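Local coordinates for Mlr7391 protein (Mesorhizobium loti, PDB 3HK4) that is of unknown function but carries an NTF2-like, SnoaL-like domain and may act as a lyase resembling polyketide cyclases, at residues Asp95-Phe103 and Thr115-Val124. Residues are numbered along the deposited sequence; the frame is centred on the assembly and turned at random.
Sequences DQFALRFKF and TMDEVGLYTV
Phe-97 pairs with Tyr-122, and Leu-99, Phe-101 and Phe-103 with Gly-120, Glu-118 and Met-116, as hydrogen-bonded antiparallel pairs in a long hairpin of the NTF2-like curved sheet; the strand-segment axes approach to 4.7 Å, their N-to-C directions 161° apart. Both bonds form in each pair, and Phe-101 N to Glu-118 O is almost straight.

The aromatic packing lies on the face covered near Phe-97 and Leu-99 by helix 22-34, where Phe-29 meets the rings of Phe-97 and Tyr-122. With CG between backbone N and carbonyl carbon (chi1 70°), the Phe-97 ring leans across the strands and receives Tyr-122 CB over one face, 3.7 Å from its centroid, a CH-pi contact. The two rings are nearly parallel but slid apart. Selenomethionine Met-116 repeats the pattern, its CB lying 3.6 Å from the Phe-103 centroid. Gly-120, where a CB would fall too close, 3.1 Å from Phe-101 CE2, lets the Phe-101 ring lie over the neighbouring strand, edge toward Tyr-122 OH, 3.4 Å from Phe-101 CZ.

Polar side chains meet on the opposite face. Arg-100 grips Asp-117 side-on in a salt bridge, NE to OD1 at 2.8 Å and NH2 to OD2 at 3.1 Å, with guanidinium and carboxylate planes 13° apart. A leucine in its place would probably leave the Asp-117 carboxylate without its two-nitrogen clamp and freer to turn. Gln-96 NE2 donates to Thr-123 OG1 at 3.0 Å.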
loop_
_atom_site.group_PDB
_atom_site.type_symbol
_atom_site.label_atom_id
_atom_site.label_comp_id
_atom_site.label_asym_id
_atom_site.label_seq_id
_atom_site.Cartn_x
_atom_site.Cartn_y
_atom_site.Cartn_z
ATOM N N ASP A 95 -1.625 27.478 -8.106
ATOM C CA ASP A 95 -0.603 26.406 -8.149
ATOM C C ASP A 95 -1.203 25.003 -8.118
ATOM O O ASP A 95 -0.477 24.034 -7.863
ATOM C CB ASP A 95 0.411 26.556 -6.958
ATOM C CG ASP A 95 -0.256 26.434 -5.520
ATOM O OD1 ASP A 95 -1.470 26.556 -5.392
ATOM O OD2 ASP A 95 0.453 26.291 -4.486
ATOM N N GLN A 96 -2.513 24.889 -8.349
ATOM C CA GLN A 96 -3.160 23.609 -8.281
ATOM C C GLN A 96 -4.121 23.327 -9.405
ATOM O O GLN A 96 -4.637 24.222 -10.044
ATOM C CB GLN A 96 -3.958 23.507 -6.985
ATOM C CG GLN A 96 -3.182 23.675 -5.679
ATOM C CD GLN A 96 -4.128 23.540 -4.498
ATOM O OE1 GLN A 96 -5.284 23.999 -4.540
ATOM N NE2 GLN A 96 -3.664 22.921 -3.465
ATOM N N PHE A 97 -4.341 22.046 -9.620
ATOM C CA PHE A 97 -5.369 21.576 -10.531
ATOM C C PHE A 97 -6.091 20.361 -9.945
ATOM O O PHE A 97 -5.575 19.662 -9.101
ATOM C CB PHE A 97 -4.848 21.296 -11.919
ATOM C CG PHE A 97 -3.942 20.101 -12.028
ATOM C CD1 PHE A 97 -2.591 20.248 -11.840
ATOM C CD2 PHE A 97 -4.427 18.856 -12.367
ATOM C CE1 PHE A 97 -1.738 19.164 -11.964
ATOM C CE2 PHE A 97 -3.596 17.788 -12.506
ATOM C CZ PHE A 97 -2.221 17.953 -12.300
ATOM N N ALA A 98 -7.342 20.222 -10.369
ATOM C CA ALA A 98 -8.238 19.190 -9.953
ATOM C C ALA A 98 -8.699 18.396 -11.135
ATOM O O ALA A 98 -8.859 18.947 -12.254
ATOM C CB ALA A 98 -9.519 19.839 -9.240
ATOM N N LEU A 99 -8.937 17.118 -10.886
ATOM C CA LEU A 99 -9.484 16.188 -11.856
ATOM C C LEU A 99 -10.624 15.436 -11.201
ATOM O O LEU A 99 -10.646 15.226 -10.002
ATOM C CB LEU A 99 -8.437 15.164 -12.310
ATOM C CG LEU A 99 -7.231 15.696 -13.063
ATOM C CD1 LEU A 99 -6.153 14.606 -13.264
ATOM C CD2 LEU A 99 -7.727 16.242 -14.381
ATOM N N ARG A 100 -11.582 15.036 -11.992
ATOM C CA ARG A 100 -12.695 14.250 -11.484
ATOM C C ARG A 100 -12.613 12.889 -12.191
ATOM O O ARG A 100 -12.517 12.827 -13.405
ATOM C CB ARG A 100 -14.014 14.973 -11.721
ATOM C CG ARG A 100 -15.252 14.311 -11.024
ATOM C CD ARG A 100 -15.882 13.290 -11.920
ATOM N NE ARG A 100 -17.166 12.831 -11.432
ATOM C CZ ARG A 100 -18.301 13.533 -11.498
ATOM N NH1 ARG A 100 -18.347 14.769 -12.007
ATOM N NH2 ARG A 100 -19.415 12.984 -11.028
ATOM N N PHE A 101 -12.598 11.831 -11.385
ATOM C CA PHE A 101 -12.440 10.453 -11.817
ATOM C C PHE A 101 -13.731 9.754 -11.527
ATOM O O PHE A 101 -14.214 9.853 -10.416
ATOM C CB PHE A 101 -11.369 9.779 -11.004
ATOM C CG PHE A 101 -10.016 10.430 -11.106
ATOM C CD1 PHE A 101 -9.188 10.153 -12.178
ATOM C CD2 PHE A 101 -9.555 11.262 -10.115
ATOM C CE1 PHE A 101 -7.934 10.706 -12.277
ATOM C CE2 PHE A 101 -8.320 11.845 -10.192
ATOM C CZ PHE A 101 -7.479 11.561 -11.269
ATOM N N LYS A 102 -14.301 9.107 -12.535
ATOM C CA LYS A 102 -15.523 8.278 -12.397
ATOM C C LYS A 102 -15.224 6.981 -13.157
ATOM O O LYS A 102 -15.056 6.985 -14.379
ATOM C CB LYS A 102 -16.798 8.970 -12.913
ATOM C CG LYS A 102 -18.072 8.329 -12.329
ATOM C CD LYS A 102 -19.390 8.747 -13.010
ATOM C CE LYS A 102 -19.909 10.117 -12.574
ATOM N NZ LYS A 102 -21.296 10.390 -13.164
ATOM N N PHE A 103 -15.095 5.885 -12.430
ATOM C CA PHE A 103 -14.764 4.584 -13.027
ATOM C C PHE A 103 -15.358 3.422 -12.252
ATOM O O PHE A 103 -15.533 3.505 -11.036
ATOM C CB PHE A 103 -13.242 4.407 -13.092
ATOM C CG PHE A 103 -12.556 4.531 -11.752
ATOM C CD1 PHE A 103 -12.168 5.788 -11.252
ATOM C CD2 PHE A 103 -12.288 3.406 -10.978
ATOM C CE1 PHE A 103 -11.518 5.910 -9.988
ATOM C CE2 PHE A 103 -11.645 3.525 -9.717
ATOM C CZ PHE A 103 -11.252 4.778 -9.234
ATOM N N THR A 115 -18.803 1.629 -8.526
ATOM C CA THR A 115 -18.412 2.813 -9.249
ATOM C C THR A 115 -17.731 3.720 -8.258
ATOM O O THR A 115 -18.292 3.984 -7.216
ATOM C CB THR A 115 -19.625 3.537 -9.839
ATOM O OG1 THR A 115 -20.163 2.730 -10.883
ATOM C CG2 THR A 115 -19.217 4.854 -10.419
HETATM N N MSE A 116 -16.530 4.155 -8.594
HETATM C CA MSE A 116 -15.800 5.094 -7.799
HETATM C C MSE A 116 -16.042 6.461 -8.407
HETATM O O MSE A 116 -16.192 6.601 -9.622
HETATM C CB MSE A 116 -14.324 4.741 -7.792
HETATM C CG MSE A 116 -14.043 3.403 -7.097
HETATM SE SE MSE A 116 -14.695 3.324 -5.231
HETATM C CE MSE A 116 -14.194 1.508 -4.838
ATOM N N ASP A 117 -16.188 7.463 -7.556
ATOM C CA ASP A 117 -16.392 8.818 -8.045
ATOM C C ASP A 117 -15.607 9.686 -7.094
ATOM O O ASP A 117 -15.939 9.808 -5.915
ATOM C CB ASP A 117 -17.889 9.120 -8.044
ATOM C CG ASP A 117 -18.255 10.411 -8.754
ATOM O OD1 ASP A 117 -17.389 11.199 -9.175
ATOM O OD2 ASP A 117 -19.456 10.664 -8.898
ATOM N N GLU A 118 -14.499 10.212 -7.587
ATOM C CA GLU A 118 -13.633 11.018 -6.753
ATOM C C GLU A 118 -13.018 12.218 -7.452
ATOM O O GLU A 118 -12.987 12.323 -8.686
ATOM C CB GLU A 118 -12.550 10.131 -6.107
ATOM C CG GLU A 118 -11.773 9.223 -6.977
ATOM C CD GLU A 118 -10.576 8.594 -6.240
ATOM O OE1 GLU A 118 -10.638 8.492 -4.983
ATOM O OE2 GLU A 118 -9.587 8.215 -6.944
ATOM N N VAL A 119 -12.572 13.154 -6.619
ATOM C CA VAL A 119 -11.908 14.321 -7.082
ATOM C C VAL A 119 -10.521 14.229 -6.523
ATOM O O VAL A 119 -10.315 13.946 -5.343
ATOM C CB VAL A 119 -12.603 15.669 -6.671
ATOM C CG1 VAL A 119 -11.740 16.832 -7.027
ATOM C CG2 VAL A 119 -13.985 15.815 -7.400
ATOM N N GLY A 120 -9.574 14.477 -7.408
ATOM C CA GLY A 120 -8.146 14.569 -7.027
ATOM C C GLY A 120 -7.656 16.016 -7.124
ATOM O O GLY A 120 -7.913 16.677 -8.121
ATOM N N LEU A 121 -6.925 16.496 -6.121
ATOM C CA LEU A 121 -6.367 17.853 -6.151
ATOM C C LEU A 121 -4.857 17.769 -6.130
ATOM O O LEU A 121 -4.298 17.139 -5.228
ATOM C CB LEU A 121 -6.852 18.660 -4.949
ATOM C CG LEU A 121 -6.501 20.138 -4.890
ATOM C CD1 LEU A 121 -7.278 20.959 -5.978
ATOM C CD2 LEU A 121 -6.830 20.673 -3.511
ATOM N N TYR A 122 -4.207 18.407 -7.113
ATOM C CA TYR A 122 -2.785 18.266 -7.304
ATOM C C TYR A 122 -2.129 19.599 -7.085
ATOM O O TYR A 122 -2.557 20.533 -7.671
ATOM C CB TYR A 122 -2.479 17.752 -8.703
ATOM C CG TYR A 122 -3.099 16.376 -8.946
ATOM C CD1 TYR A 122 -4.371 16.244 -9.434
ATOM C CD2 TYR A 122 -2.378 15.219 -8.668
ATOM C CE1 TYR A 122 -4.952 14.986 -9.622
ATOM C CE2 TYR A 122 -2.949 13.956 -8.838
ATOM C CZ TYR A 122 -4.228 13.854 -9.313
ATOM O OH TYR A 122 -4.784 12.611 -9.529
ATOM N N THR A 123 -1.150 19.658 -6.204
ATOM C CA THR A 123 -0.371 20.885 -5.949
ATOM C C THR A 123 0.995 20.814 -6.651
ATOM O O THR A 123 1.720 19.819 -6.520
ATOM C CB THR A 123 -0.107 21.044 -4.493
ATOM O OG1 THR A 123 -1.355 21.073 -3.812
ATOM C CG2 THR A 123 0.673 22.322 -4.215
ATOM N N VAL A 124 1.352 21.893 -7.348
ATOM C CA VAL A 124 2.596 21.952 -8.136
ATOM C C VAL A 124 3.532 22.985 -7.567
ATOM O O VAL A 124 3.120 24.107 -7.289
ATOM C CB VAL A 124 2.280 22.310 -9.564
ATOM C CG1 VAL A 124 3.528 22.428 -10.427
ATOM C CG2 VAL A 124 1.317 21.211 -10.157
HETATM O O HOH W 1 3.003 25.342 -4.890
#